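Local coordinates for protein cytolethal distending toxin subunit A (Haemophilus ducreyi, PDB 1SR4) that forms, with its partner subunits, a bacterial genotoxin, and together with CdtC probably delivers the DNase I-like CdtB subunit into host cells, at residues Q159-T164 with V176-C181; G150-I154 with Q191-L195; Q51-S55 with A202-N206; E56-T62 with R97-M101; K78-L82 with T119-Y124. All coordinates share one frame. Residues are numbered along the deposited sequence.

Interaction 1 (Q159-T164 with V176-C181); sequences QGRCVT and VTLSVC
This is an antiparallel beta hairpin of the ricin-type beta-trefoil, with a disulfide joining its arms away from the turn. Strands 162-164 and 176-179 run 141° apart. Cys162 with Ser179 and Thr164 with Thr177 are hydrogen-bonded pairs (Cys162 N to Ser179 O 2.8 Å, Ser179 N to Cys162 O 3.0 Å, Thr164 N to Thr177 O 2.7 Å, Thr177 N to Thr164 O 2.8 Å); between them lies the non-hydrogen-bonded pair Val163-Leu178. Val163 (t) and Leu178 (m,t) share the buried face, CG2 to CD2 3.9 Å, while Val163 CG1 meets Val176 CG1 at 3.6 Å. On the face of Cys162, Ser179 (p) donates its OG to OG1 of Thr164 (m), 2.7 Å. Gly160 takes the positive phi (76°) that glycine tolerates best. Arg161 (m,t,m) folds back so that NE and NH2 each bond Gln159 OE1 at 2.8 Å, while Gln159 NE2 reaches Gly125 O. A water bridges Gly160 O and Cys181 N. Cys162 and Cys181, both m, join SG to SG at 2.0 Å with chi3 94°.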
# COMPACT_ATOMS: atom_id res chain seq x y z
N GLN A 159 -13.04 -3.30 -23.65
CA GLN A 159 -13.62 -2.15 -24.34
C GLN A 159 -12.67 -0.98 -24.57
O GLN A 159 -12.86 -0.21 -25.50
CB GLN A 159 -14.85 -1.62 -23.58
CG GLN A 159 -16.03 -2.56 -23.66
CD GLN A 159 -17.34 -1.87 -23.34
OE1 GLN A 159 -17.44 -0.65 -23.44
NE2 GLN A 159 -18.36 -2.65 -22.99
N GLY A 160 -11.67 -0.85 -23.73
CA GLY A 160 -10.76 0.27 -23.88
C GLY A 160 -11.45 1.52 -23.37
O GLY A 160 -11.07 2.63 -23.74
N ARG A 161 -12.47 1.35 -22.52
CA ARG A 161 -13.21 2.49 -21.98
C ARG A 161 -13.15 2.48 -20.45
O ARG A 161 -12.94 1.43 -19.85
CB ARG A 161 -14.67 2.45 -22.46
CG ARG A 161 -14.82 2.63 -23.97
CD ARG A 161 -16.24 3.07 -24.35
NE ARG A 161 -17.25 2.05 -24.10
CZ ARG A 161 -18.56 2.26 -24.25
NH1 ARG A 161 -19.00 3.44 -24.65
NH2 ARG A 161 -19.44 1.29 -24.02
N CYS A 162 -13.34 3.63 -19.82
CA CYS A 162 -13.26 3.75 -18.38
C CYS A 162 -14.60 3.82 -17.65
O CYS A 162 -15.58 4.35 -18.17
CB CYS A 162 -12.38 4.95 -18.03
SG CYS A 162 -10.63 4.58 -18.37
N VAL A 163 -14.61 3.28 -16.44
CA VAL A 163 -15.81 3.26 -15.59
C VAL A 163 -16.10 4.70 -15.15
O VAL A 163 -15.30 5.33 -14.46
CB VAL A 163 -15.58 2.34 -14.39
CG1 VAL A 163 -16.84 2.27 -13.52
CG2 VAL A 163 -15.18 0.95 -14.90
N THR A 164 -17.26 5.18 -15.56
CA THR A 164 -17.70 6.56 -15.32
C THR A 164 -18.96 6.62 -14.47
O THR A 164 -19.80 5.72 -14.54
CB THR A 164 -17.99 7.21 -16.70
OG1 THR A 164 -16.87 6.98 -17.56
CG2 THR A 164 -18.28 8.70 -16.58
N VAL A 176 -23.59 3.98 -13.32
CA VAL A 176 -22.26 3.57 -13.75
C VAL A 176 -22.21 3.19 -15.23
O VAL A 176 -22.94 2.32 -15.68
CB VAL A 176 -21.79 2.37 -12.90
CG1 VAL A 176 -20.38 1.96 -13.28
CG2 VAL A 176 -21.86 2.74 -11.40
N THR A 177 -21.34 3.85 -15.98
CA THR A 177 -21.25 3.60 -17.41
C THR A 177 -19.80 3.44 -17.82
O THR A 177 -18.90 3.54 -16.98
CB THR A 177 -21.84 4.78 -18.21
OG1 THR A 177 -21.14 5.99 -17.86
CG2 THR A 177 -23.32 4.99 -17.89
N LEU A 178 -19.59 3.20 -19.11
CA LEU A 178 -18.25 3.10 -19.67
C LEU A 178 -18.15 4.18 -20.74
O LEU A 178 -19.05 4.32 -21.57
CB LEU A 178 -18.04 1.73 -20.31
CG LEU A 178 -17.90 0.56 -19.33
CD1 LEU A 178 -17.79 -0.75 -20.10
CD2 LEU A 178 -16.65 0.80 -18.47
N SER A 179 -17.09 4.97 -20.72
CA SER A 179 -16.92 6.01 -21.74
C SER A 179 -15.44 6.30 -21.96
O SER A 179 -14.57 5.73 -21.29
CB SER A 179 -17.68 7.29 -21.37
OG SER A 179 -17.22 7.83 -20.15
N VAL A 180 -15.14 7.19 -22.90
CA VAL A 180 -13.75 7.50 -23.20
C VAL A 180 -12.98 7.89 -21.94
O VAL A 180 -13.47 8.65 -21.10
CB VAL A 180 -13.66 8.63 -24.28
CG1 VAL A 180 -14.29 9.91 -23.76
CG2 VAL A 180 -12.22 8.86 -24.68
N CYS A 181 -11.77 7.36 -21.81
CA CYS A 181 -10.94 7.64 -20.64
C CYS A 181 -10.29 9.01 -20.68
O CYS A 181 -9.18 9.14 -21.18
CB CYS A 181 -9.83 6.59 -20.52
SG CYS A 181 -10.42 4.87 -20.38
O HOH W 1 -10.93 5.48 -23.75

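Interaction 2 (G150-I154 with Q191-L195); sequences GAVVI and QTWYL
Ile154 lays its CD1 over one face of the Trp193 indole, 3.9 Å from the centroid of the five-membered ring and 20° off its normal, a CH-pi contact. Its m,t rotamer carries the methyl there although the CA-to-CB bond points sideways, and Trp193 (m, chi2 86°) offers the flat face. The backbones touch at a single antiparallel bridge: Val152 and Trp193 form a hydrogen-bonded pair, with Val152 N to Trp193 O at 3.0 Å and Trp193 N to Val152 O at 2.9 Å. Strands 152-154 and 193-195 cross at 108°, so the pairing ends there and water carries it on. One water links Gly150 O to Leu195 N, and another links Ile154 N to Gln191 O. Gly150 has phi 98° and psi -6°, where a CB would press on the preceding carbonyl oxygen. Small Ala151 fits its CB at the edge of the Tyr194 ring, 4.0 Å from CD1, and Val152 CG1 packs 4.1 Å from Leu195 CD1. Branched and aromatic residues suit this buried crossing between strands of the beta-trefoil. Ala151 and Tyr194 also pack on Pro148 of the CdtC chain, and Leu195 on Leu241 of the CdtB chain. With only two direct backbone bonds between the segments, the junction depends heavily on apolar packing, while the two waters satisfy peptide groups that diverge too far to meet.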
# COMPACT_ATOMS: atom_id res chain seq x y z
N GLY A 150 -3.34 9.62 -6.13
CA GLY A 150 -3.33 8.31 -5.50
C GLY A 150 -4.62 7.54 -5.75
O GLY A 150 -4.76 6.37 -5.36
N ALA A 151 -5.58 8.19 -6.37
CA ALA A 151 -6.85 7.55 -6.71
C ALA A 151 -6.55 6.75 -8.00
O ALA A 151 -5.43 6.79 -8.51
CB ALA A 151 -7.91 8.62 -6.99
N VAL A 152 -7.53 6.03 -8.52
CA VAL A 152 -7.32 5.27 -9.75
C VAL A 152 -8.48 5.44 -10.73
O VAL A 152 -9.60 5.80 -10.35
CB VAL A 152 -7.17 3.74 -9.50
CG1 VAL A 152 -5.94 3.44 -8.64
CG2 VAL A 152 -8.44 3.18 -8.84
N VAL A 153 -8.19 5.20 -12.00
CA VAL A 153 -9.22 5.22 -13.03
C VAL A 153 -9.30 3.74 -13.44
O VAL A 153 -8.26 3.07 -13.55
CB VAL A 153 -8.83 6.15 -14.20
CG1 VAL A 153 -9.64 5.83 -15.46
CG2 VAL A 153 -9.13 7.58 -13.79
N ILE A 154 -10.51 3.22 -13.60
CA ILE A 154 -10.70 1.81 -13.94
C ILE A 154 -11.02 1.64 -15.42
O ILE A 154 -12.07 2.07 -15.90
CB ILE A 154 -11.83 1.22 -13.11
CG1 ILE A 154 -11.55 1.45 -11.61
CG2 ILE A 154 -11.96 -0.26 -13.42
CD1 ILE A 154 -12.69 1.03 -10.68
N GLN A 191 -14.40 9.96 -13.24
CA GLN A 191 -13.86 8.63 -13.51
C GLN A 191 -12.86 8.22 -12.44
O GLN A 191 -12.14 7.23 -12.62
CB GLN A 191 -13.19 8.57 -14.89
CG GLN A 191 -14.13 8.86 -16.06
CD GLN A 191 -13.45 8.70 -17.41
OE1 GLN A 191 -12.28 9.07 -17.57
NE2 GLN A 191 -14.18 8.18 -18.40
N THR A 192 -12.80 8.95 -11.33
CA THR A 192 -11.84 8.55 -10.29
C THR A 192 -12.52 7.76 -9.18
O THR A 192 -13.62 8.11 -8.71
CB THR A 192 -11.08 9.77 -9.68
OG1 THR A 192 -12.00 10.79 -9.31
CG2 THR A 192 -10.11 10.37 -10.68
N TRP A 193 -11.84 6.70 -8.77
CA TRP A 193 -12.30 5.78 -7.73
C TRP A 193 -11.23 5.59 -6.68
O TRP A 193 -10.04 5.75 -6.98
CB TRP A 193 -12.58 4.41 -8.35
CG TRP A 193 -13.72 4.40 -9.32
CD1 TRP A 193 -13.69 4.69 -10.67
CD2 TRP A 193 -15.08 4.09 -9.00
NE1 TRP A 193 -14.96 4.57 -11.20
CE2 TRP A 193 -15.83 4.20 -10.19
CE3 TRP A 193 -15.73 3.72 -7.82
CZ2 TRP A 193 -17.21 3.96 -10.23
CZ3 TRP A 193 -17.11 3.48 -7.86
CH2 TRP A 193 -17.83 3.61 -9.06
N TYR A 194 -11.64 5.26 -5.45
CA TYR A 194 -10.65 4.98 -4.41
C TYR A 194 -10.71 3.50 -4.06
O TYR A 194 -11.79 2.88 -4.05
CB TYR A 194 -10.93 5.77 -3.12
CG TYR A 194 -11.36 7.22 -3.31
CD1 TYR A 194 -10.60 8.11 -4.09
CD2 TYR A 194 -12.52 7.71 -2.69
CE1 TYR A 194 -11.00 9.47 -4.22
CE2 TYR A 194 -12.92 9.05 -2.83
CZ TYR A 194 -12.16 9.92 -3.59
OH TYR A 194 -12.56 11.24 -3.70
N LEU A 195 -9.54 2.93 -3.77
CA LEU A 195 -9.45 1.53 -3.36
C LEU A 195 -9.66 1.69 -1.86
O LEU A 195 -8.78 2.18 -1.15
CB LEU A 195 -8.05 1.00 -3.71
CG LEU A 195 -7.82 1.05 -5.25
CD1 LEU A 195 -6.39 0.76 -5.63
CD2 LEU A 195 -8.77 0.07 -5.90
O HOH W 2 -7.30 4.72 -4.33
O HOH W 3 -12.60 5.09 -14.08

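Interaction 3 (Q51-S55 with A202-N206); sequences QVLPS and ATAVN
Apolar packing provides the closest contact between these two tails, one leading into the beta-trefoil and the other leaving it at the C-terminus. Residues 51-55 form no regular element; in 202-206 only Ala202-Thr203 is strand. Their nearest CA atoms, of Leu53 and Thr203, are 6.9 Å apart. Leu53 (phi -159°, psi 86°) is t,t (chi1 -151°), and its chain spans the gap: CD2 lies 3.6 Å from Thr203 CG2 and 4.2 Å from Val205 CG1. Pro54 CD makes a van der Waals contact with the hydroxyl oxygen, Thr203 OG1, at 4.0 Å. Polar contact passes through solvent: a water lies 3.0 Å from Thr203 OG1 and weakly bonds Val52 O at 3.5 Å. Bonds to partner subunits are direct: Pro54 O and Thr203 N both meet Asn101 of the CdtC chain; a CdtC strand pairs antiparallel with Ala202 and Thr203, and Gln51 O meets Arg78 of the CdtB chain. With no direct hydrogen bond between them, the tails appear to be placed largely by the heterotrimer interface.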
# COMPACT_ATOMS: atom_id res chain seq x y z
N GLN A 51 -7.92 -17.13 20.15
CA GLN A 51 -9.07 -16.26 20.18
C GLN A 51 -9.47 -15.96 18.74
O GLN A 51 -8.68 -16.12 17.82
CB GLN A 51 -8.76 -14.95 20.92
CG GLN A 51 -8.36 -15.18 22.37
CD GLN A 51 -9.48 -15.85 23.16
OE1 GLN A 51 -10.47 -15.22 23.50
NE2 GLN A 51 -9.31 -17.14 23.44
N VAL A 52 -10.71 -15.54 18.57
CA VAL A 52 -11.23 -15.20 17.26
C VAL A 52 -10.71 -13.83 16.79
O VAL A 52 -10.82 -12.85 17.52
CB VAL A 52 -12.78 -15.14 17.29
CG1 VAL A 52 -13.33 -14.70 15.93
CG2 VAL A 52 -13.35 -16.49 17.68
N LEU A 53 -10.13 -13.78 15.59
CA LEU A 53 -9.66 -12.53 14.96
C LEU A 53 -9.58 -12.89 13.48
O LEU A 53 -8.53 -13.26 12.98
CB LEU A 53 -8.29 -12.07 15.48
CG LEU A 53 -8.12 -10.53 15.41
CD1 LEU A 53 -6.75 -10.11 15.89
CD2 LEU A 53 -8.32 -10.06 13.97
N PRO A 54 -10.71 -12.76 12.76
CA PRO A 54 -10.86 -13.07 11.33
C PRO A 54 -9.84 -12.46 10.39
O PRO A 54 -9.56 -11.27 10.45
CB PRO A 54 -12.28 -12.57 11.01
CG PRO A 54 -12.94 -12.40 12.36
CD PRO A 54 -11.82 -11.93 13.23
N SER A 55 -9.29 -13.29 9.50
CA SER A 55 -8.34 -12.82 8.50
C SER A 55 -9.11 -12.61 7.19
O SER A 55 -8.72 -11.83 6.34
CB SER A 55 -7.23 -13.86 8.28
OG SER A 55 -7.79 -15.11 7.91
N ALA A 202 -15.00 -4.32 11.59
CA ALA A 202 -13.54 -4.36 11.61
C ALA A 202 -13.03 -4.73 12.99
O ALA A 202 -13.61 -4.33 13.99
CB ALA A 202 -12.99 -2.98 11.22
N THR A 203 -11.95 -5.51 13.04
CA THR A 203 -11.38 -5.91 14.31
C THR A 203 -10.03 -5.20 14.44
O THR A 203 -9.20 -5.30 13.53
CB THR A 203 -11.18 -7.46 14.37
OG1 THR A 203 -12.44 -8.12 14.17
CG2 THR A 203 -10.60 -7.89 15.72
N ALA A 204 -9.83 -4.47 15.54
CA ALA A 204 -8.56 -3.77 15.77
C ALA A 204 -7.43 -4.77 15.96
O ALA A 204 -7.58 -5.78 16.66
CB ALA A 204 -8.67 -2.87 17.01
N VAL A 205 -6.28 -4.49 15.34
CA VAL A 205 -5.14 -5.39 15.42
C VAL A 205 -3.92 -4.75 16.07
O VAL A 205 -2.82 -5.27 15.94
CB VAL A 205 -4.74 -5.91 14.01
CG1 VAL A 205 -5.85 -6.75 13.45
CG2 VAL A 205 -4.44 -4.73 13.08
N ASN A 206 -4.14 -3.64 16.77
CA ASN A 206 -3.07 -2.94 17.47
C ASN A 206 -2.51 -3.79 18.61
O ASN A 206 -3.26 -4.64 19.13
CB ASN A 206 -3.59 -1.60 18.04
CG ASN A 206 -4.85 -1.77 18.92
OD1 ASN A 206 -5.82 -2.42 18.53
ND2 ASN A 206 -4.84 -1.14 20.09
OXT ASN A 206 -1.35 -3.58 19.00
O HOH W 4 -12.85 -10.60 15.82

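Interaction 4 (E56-T62 with R97-M101); sequences EPSNFMT and RNWKM
Two backbone hydrogen bonds, Met61 N to Trp99 O at 2.8 Å and Trp99 N to Met61 O at 2.9 Å, make a single antiparallel bridge with CA atoms 5.5 Å apart. A water extends it, bonding Asn59 O at 2.9 Å and Met101 N at 2.6 Å. Before the bridge, residues 56-59 form a 3-10 turn (Asn59 N to Glu56 O 2.9 Å), which Pro57 suits with its phi of -56°. Glu56 OE2 and Lys100 NZ, 4.4 Å apart, attract beyond salt-bridge range. Lys100 CB lies 3.7 Å from Phe60 CE1; beyond it the chain (t,t,m,t) brings CE to 4.0 Å from Asn59 CB. Met61, p at every chi, curls so that CE lies 4.1 Å from Met101 SD; flexible thioethers fill such gaps well. The entry into the beta-trefoil is thus laid along strand 99-103, whose Trp99 packs on Phe112 of strand 110-114 and Val73 of strand 69-73, while Asn59 bonds Glu34 of the CdtB chain and Thr62 pairs with Ala196 of strand 189-196.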
# COMPACT_ATOMS: atom_id res chain seq x y z
N GLU A 56 -10.22 -13.31 7.04
CA GLU A 56 -11.03 -13.24 5.83
C GLU A 56 -11.39 -11.81 5.36
O GLU A 56 -11.30 -11.51 4.17
CB GLU A 56 -12.30 -14.06 6.02
CG GLU A 56 -13.01 -14.44 4.73
CD GLU A 56 -12.10 -15.22 3.78
OE1 GLU A 56 -11.37 -16.10 4.27
OE2 GLU A 56 -12.14 -14.96 2.55
N PRO A 57 -11.82 -10.93 6.28
CA PRO A 57 -12.17 -9.55 5.90
C PRO A 57 -11.05 -8.80 5.17
O PRO A 57 -11.32 -7.88 4.39
CB PRO A 57 -12.54 -8.90 7.24
CG PRO A 57 -13.13 -10.06 8.03
CD PRO A 57 -12.11 -11.16 7.71
N SER A 58 -9.81 -9.20 5.42
CA SER A 58 -8.65 -8.58 4.79
C SER A 58 -8.65 -8.78 3.29
O SER A 58 -8.01 -8.03 2.55
CB SER A 58 -7.35 -9.19 5.34
OG SER A 58 -7.22 -8.97 6.73
N ASN A 59 -9.35 -9.81 2.83
CA ASN A 59 -9.36 -10.10 1.40
C ASN A 59 -10.33 -9.28 0.56
O ASN A 59 -10.30 -9.35 -0.67
CB ASN A 59 -9.64 -11.59 1.19
CG ASN A 59 -8.61 -12.47 1.86
OD1 ASN A 59 -7.41 -12.25 1.71
ND2 ASN A 59 -9.07 -13.47 2.61
N PHE A 60 -11.17 -8.48 1.21
CA PHE A 60 -12.15 -7.70 0.49
C PHE A 60 -11.96 -6.20 0.59
O PHE A 60 -11.26 -5.71 1.45
CB PHE A 60 -13.54 -8.11 0.96
CG PHE A 60 -13.81 -9.56 0.78
CD1 PHE A 60 -14.23 -10.05 -0.45
CD2 PHE A 60 -13.53 -10.46 1.80
CE1 PHE A 60 -14.36 -11.41 -0.66
CE2 PHE A 60 -13.66 -11.84 1.59
CZ PHE A 60 -14.08 -12.31 0.37
N MET A 61 -12.62 -5.49 -0.31
CA MET A 61 -12.53 -4.05 -0.34
C MET A 61 -13.73 -3.49 -1.09
O MET A 61 -14.60 -4.26 -1.53
CB MET A 61 -11.24 -3.65 -1.07
CG MET A 61 -10.98 -4.40 -2.39
SD MET A 61 -11.95 -3.82 -3.81
CE MET A 61 -10.96 -2.40 -4.27
N THR A 62 -13.80 -2.17 -1.20
CA THR A 62 -14.85 -1.55 -1.99
C THR A 62 -14.20 -0.58 -2.97
O THR A 62 -13.06 -0.13 -2.76
CB THR A 62 -15.86 -0.73 -1.16
OG1 THR A 62 -15.15 0.22 -0.36
CG2 THR A 62 -16.72 -1.64 -0.27
N ARG A 97 -21.84 -5.66 -1.67
CA ARG A 97 -21.14 -4.39 -1.91
C ARG A 97 -19.61 -4.51 -1.85
O ARG A 97 -18.90 -3.58 -2.21
CB ARG A 97 -21.60 -3.36 -0.89
CG ARG A 97 -23.08 -2.98 -1.03
CD ARG A 97 -23.51 -2.09 0.14
NE ARG A 97 -23.36 -2.79 1.41
CZ ARG A 97 -23.42 -2.19 2.59
NH1 ARG A 97 -23.64 -0.88 2.67
NH2 ARG A 97 -23.22 -2.90 3.70
N ASN A 98 -19.12 -5.66 -1.39
CA ASN A 98 -17.69 -5.91 -1.24
C ASN A 98 -17.15 -6.83 -2.32
O ASN A 98 -17.82 -7.76 -2.75
CB ASN A 98 -17.38 -6.54 0.14
CG ASN A 98 -17.80 -5.64 1.28
OD1 ASN A 98 -17.54 -4.44 1.26
ND2 ASN A 98 -18.45 -6.22 2.29
N TRP A 99 -15.90 -6.57 -2.72
CA TRP A 99 -15.26 -7.34 -3.76
C TRP A 99 -13.86 -7.75 -3.35
O TRP A 99 -13.21 -7.08 -2.54
CB TRP A 99 -15.15 -6.51 -5.04
CG TRP A 99 -16.44 -5.91 -5.50
CD1 TRP A 99 -16.98 -4.72 -5.10
CD2 TRP A 99 -17.35 -6.47 -6.45
NE1 TRP A 99 -18.18 -4.50 -5.75
CE2 TRP A 99 -18.43 -5.56 -6.59
CE3 TRP A 99 -17.36 -7.65 -7.21
CZ2 TRP A 99 -19.50 -5.79 -7.45
CZ3 TRP A 99 -18.43 -7.89 -8.07
CH2 TRP A 99 -19.49 -6.95 -8.18
N LYS A 100 -13.41 -8.85 -3.94
CA LYS A 100 -12.06 -9.35 -3.75
C LYS A 100 -11.36 -9.03 -5.07
O LYS A 100 -11.78 -9.47 -6.15
CB LYS A 100 -12.06 -10.86 -3.50
CG LYS A 100 -10.66 -11.49 -3.53
CD LYS A 100 -10.70 -13.02 -3.37
CE LYS A 100 -11.15 -13.43 -1.98
NZ LYS A 100 -11.23 -14.92 -1.78
N MET A 101 -10.29 -8.25 -4.98
CA MET A 101 -9.52 -7.86 -6.15
C MET A 101 -8.36 -8.86 -6.35
O MET A 101 -7.51 -9.01 -5.48
CB MET A 101 -8.97 -6.47 -5.90
CG MET A 101 -8.71 -5.67 -7.11
SD MET A 101 -8.12 -4.00 -6.70
CE MET A 101 -6.96 -3.95 -7.91
O HOH W 5 -9.18 -7.61 -2.73

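Interaction 5 (K78-L82 with T119-Y124); sequences KRNWL and TCVEAY
Residues 78-82 form an irregular turn that leads into strand 82-86, passing beside strand 120-124 with end-to-end directions 65° apart. Nearest CA atoms stay 7.6 Å (Lys78-Thr119) to 8.8 Å (Trp81-Tyr124) from each other, so no hydrogen bond joins the backbones and side chains make the contact. Arg79 turns the chain with left-handed angles, phi 75° and psi 8°. At the buried end Leu82 points toward the strand and sets CD2 3.8 Å from Val121 CG2, compact branched groups suited to the interior of the beta-trefoil. At the other end of the loop the exposed Lys78 lays CG 4.0 Å from Thr119 CG2. Exposed Trp81 (m, chi2 114°) places CH2 3.6 Å from CD2 of Tyr124 (t), their rings oblique with planes at 45°. Trp81 CZ3 also approaches Tyr124 O at 3.3 Å. Arg79 NH2 is 3.6 Å from Tyr124 CD1, and CZ lies 5.3 Å from the ring centroid, a long cation-pi contact that is weak at most. Arg79 NH1 lies 4.0 Å from Glu122 OE2, beyond a salt bridge, and forms its salt bridge with Asp131; Glu122 OE1 accepts from Gln140 NE2. A water accepts from Arg79 NH2 at 3.0 Å and weakly bonds Glu122 OE2 at 3.3 Å. The chemistry grades from aliphatic packing to exposed indole, phenol and guanidinium groups, as fits a region inferred to mediate binding to target cells.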
# COMPACT_ATOMS: atom_id res chain seq x y z
N LYS A 78 -27.62 -13.03 -12.02
CA LYS A 78 -26.47 -12.80 -12.88
C LYS A 78 -26.82 -11.96 -14.11
O LYS A 78 -27.94 -12.00 -14.60
CB LYS A 78 -25.88 -14.14 -13.33
CG LYS A 78 -25.25 -14.94 -12.21
CD LYS A 78 -24.65 -16.24 -12.74
CE LYS A 78 -25.68 -17.35 -12.80
NZ LYS A 78 -25.99 -17.83 -11.41
N ARG A 79 -25.84 -11.19 -14.57
CA ARG A 79 -25.96 -10.33 -15.75
C ARG A 79 -26.74 -9.04 -15.57
O ARG A 79 -26.98 -8.32 -16.54
CB ARG A 79 -26.47 -11.12 -16.97
CG ARG A 79 -25.46 -12.20 -17.41
CD ARG A 79 -25.72 -12.75 -18.82
NE ARG A 79 -25.41 -11.79 -19.88
CZ ARG A 79 -24.18 -11.49 -20.30
NH1 ARG A 79 -23.11 -12.06 -19.76
NH2 ARG A 79 -24.01 -10.61 -21.28
N ASN A 80 -27.12 -8.72 -14.34
CA ASN A 80 -27.82 -7.47 -14.09
C ASN A 80 -26.77 -6.37 -13.94
O ASN A 80 -25.61 -6.65 -13.60
CB ASN A 80 -28.66 -7.57 -12.82
CG ASN A 80 -30.02 -8.14 -13.09
OD1 ASN A 80 -30.86 -7.48 -13.70
ND2 ASN A 80 -30.25 -9.38 -12.65
N TRP A 81 -27.18 -5.14 -14.18
CA TRP A 81 -26.29 -3.99 -14.10
C TRP A 81 -25.82 -3.70 -12.68
O TRP A 81 -26.54 -3.92 -11.70
CB TRP A 81 -26.97 -2.71 -14.60
CG TRP A 81 -27.42 -2.67 -16.02
CD1 TRP A 81 -28.72 -2.60 -16.46
CD2 TRP A 81 -26.59 -2.63 -17.19
NE1 TRP A 81 -28.74 -2.50 -17.84
CE2 TRP A 81 -27.46 -2.51 -18.31
CE3 TRP A 81 -25.21 -2.67 -17.40
CZ2 TRP A 81 -26.97 -2.44 -19.62
CZ3 TRP A 81 -24.73 -2.59 -18.71
CH2 TRP A 81 -25.62 -2.48 -19.80
N LEU A 82 -24.61 -3.18 -12.60
CA LEU A 82 -24.01 -2.76 -11.34
C LEU A 82 -24.33 -1.28 -11.24
O LEU A 82 -24.51 -0.61 -12.25
CB LEU A 82 -22.49 -2.94 -11.40
CG LEU A 82 -21.85 -4.15 -10.72
CD1 LEU A 82 -22.69 -5.41 -10.88
CD2 LEU A 82 -20.44 -4.32 -11.26
N THR A 119 -19.68 -13.85 -8.05
CA THR A 119 -19.66 -13.51 -9.47
C THR A 119 -18.59 -12.44 -9.72
O THR A 119 -18.04 -11.85 -8.78
CB THR A 119 -21.05 -13.01 -9.97
OG1 THR A 119 -21.54 -12.00 -9.09
CG2 THR A 119 -22.05 -14.16 -10.00
N CYS A 120 -18.30 -12.18 -10.99
CA CYS A 120 -17.27 -11.21 -11.37
C CYS A 120 -17.80 -9.98 -12.09
O CYS A 120 -18.78 -10.07 -12.85
CB CYS A 120 -16.22 -11.88 -12.26
SG CYS A 120 -15.01 -12.84 -11.31
N VAL A 121 -17.13 -8.84 -11.85
CA VAL A 121 -17.50 -7.59 -12.51
C VAL A 121 -17.16 -7.83 -13.96
O VAL A 121 -16.11 -8.39 -14.27
CB VAL A 121 -16.66 -6.39 -11.99
CG1 VAL A 121 -16.82 -5.20 -12.94
CG2 VAL A 121 -17.10 -5.99 -10.55
N GLU A 122 -18.05 -7.41 -14.87
CA GLU A 122 -17.82 -7.62 -16.30
C GLU A 122 -18.29 -6.42 -17.15
O GLU A 122 -19.40 -5.93 -16.98
CB GLU A 122 -18.57 -8.87 -16.76
CG GLU A 122 -18.24 -9.29 -18.19
CD GLU A 122 -18.89 -10.59 -18.60
OE1 GLU A 122 -18.93 -11.54 -17.78
OE2 GLU A 122 -19.35 -10.67 -19.76
N ALA A 123 -17.43 -5.95 -18.06
CA ALA A 123 -17.80 -4.84 -18.92
C ALA A 123 -18.80 -5.40 -19.93
O ALA A 123 -18.56 -6.45 -20.55
CB ALA A 123 -16.57 -4.31 -19.66
N TYR A 124 -19.92 -4.70 -20.09
CA TYR A 124 -20.97 -5.12 -21.02
C TYR A 124 -21.73 -3.90 -21.54
O TYR A 124 -22.20 -3.07 -20.74
CB TYR A 124 -21.94 -6.08 -20.33
CG TYR A 124 -23.15 -6.36 -21.19
CD1 TYR A 124 -23.07 -7.25 -22.26
CD2 TYR A 124 -24.34 -5.66 -21.01
CE1 TYR A 124 -24.13 -7.42 -23.14
CE2 TYR A 124 -25.41 -5.82 -21.86
CZ TYR A 124 -25.30 -6.70 -22.93
OH TYR A 124 -26.35 -6.85 -23.81
O HOH W 6 -21.25 -10.67 -22.49

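In the fold
Interactions 1, 2, 4 and 5 lie in the beta-trefoil; interaction 3, in the tails, is centred about 22 Å from the chain's centre. Interaction 4 crosses 5 in sequence; both close before 2 opens, 2 encloses 1, and 3 spans all. Interactions 1 and 2, centres about 13 Å apart, meet through successive strands 152-156 and 162-165. Packing of Leu178 CD1 on Ala123 CB (3.8 Å) joins 1 to 5, Leu195 CD2 on Met61 CE (3.7 Å) 2 to 4, and Trp99 CZ3 on Val121 CG2 (3.4 Å) 4 to 5. Interactions 3 and 5 have centres about 32 Å apart, so tails meeting CdtB and CdtC, which 2 and 4 also touch, lie far from the inferred cell-binding region.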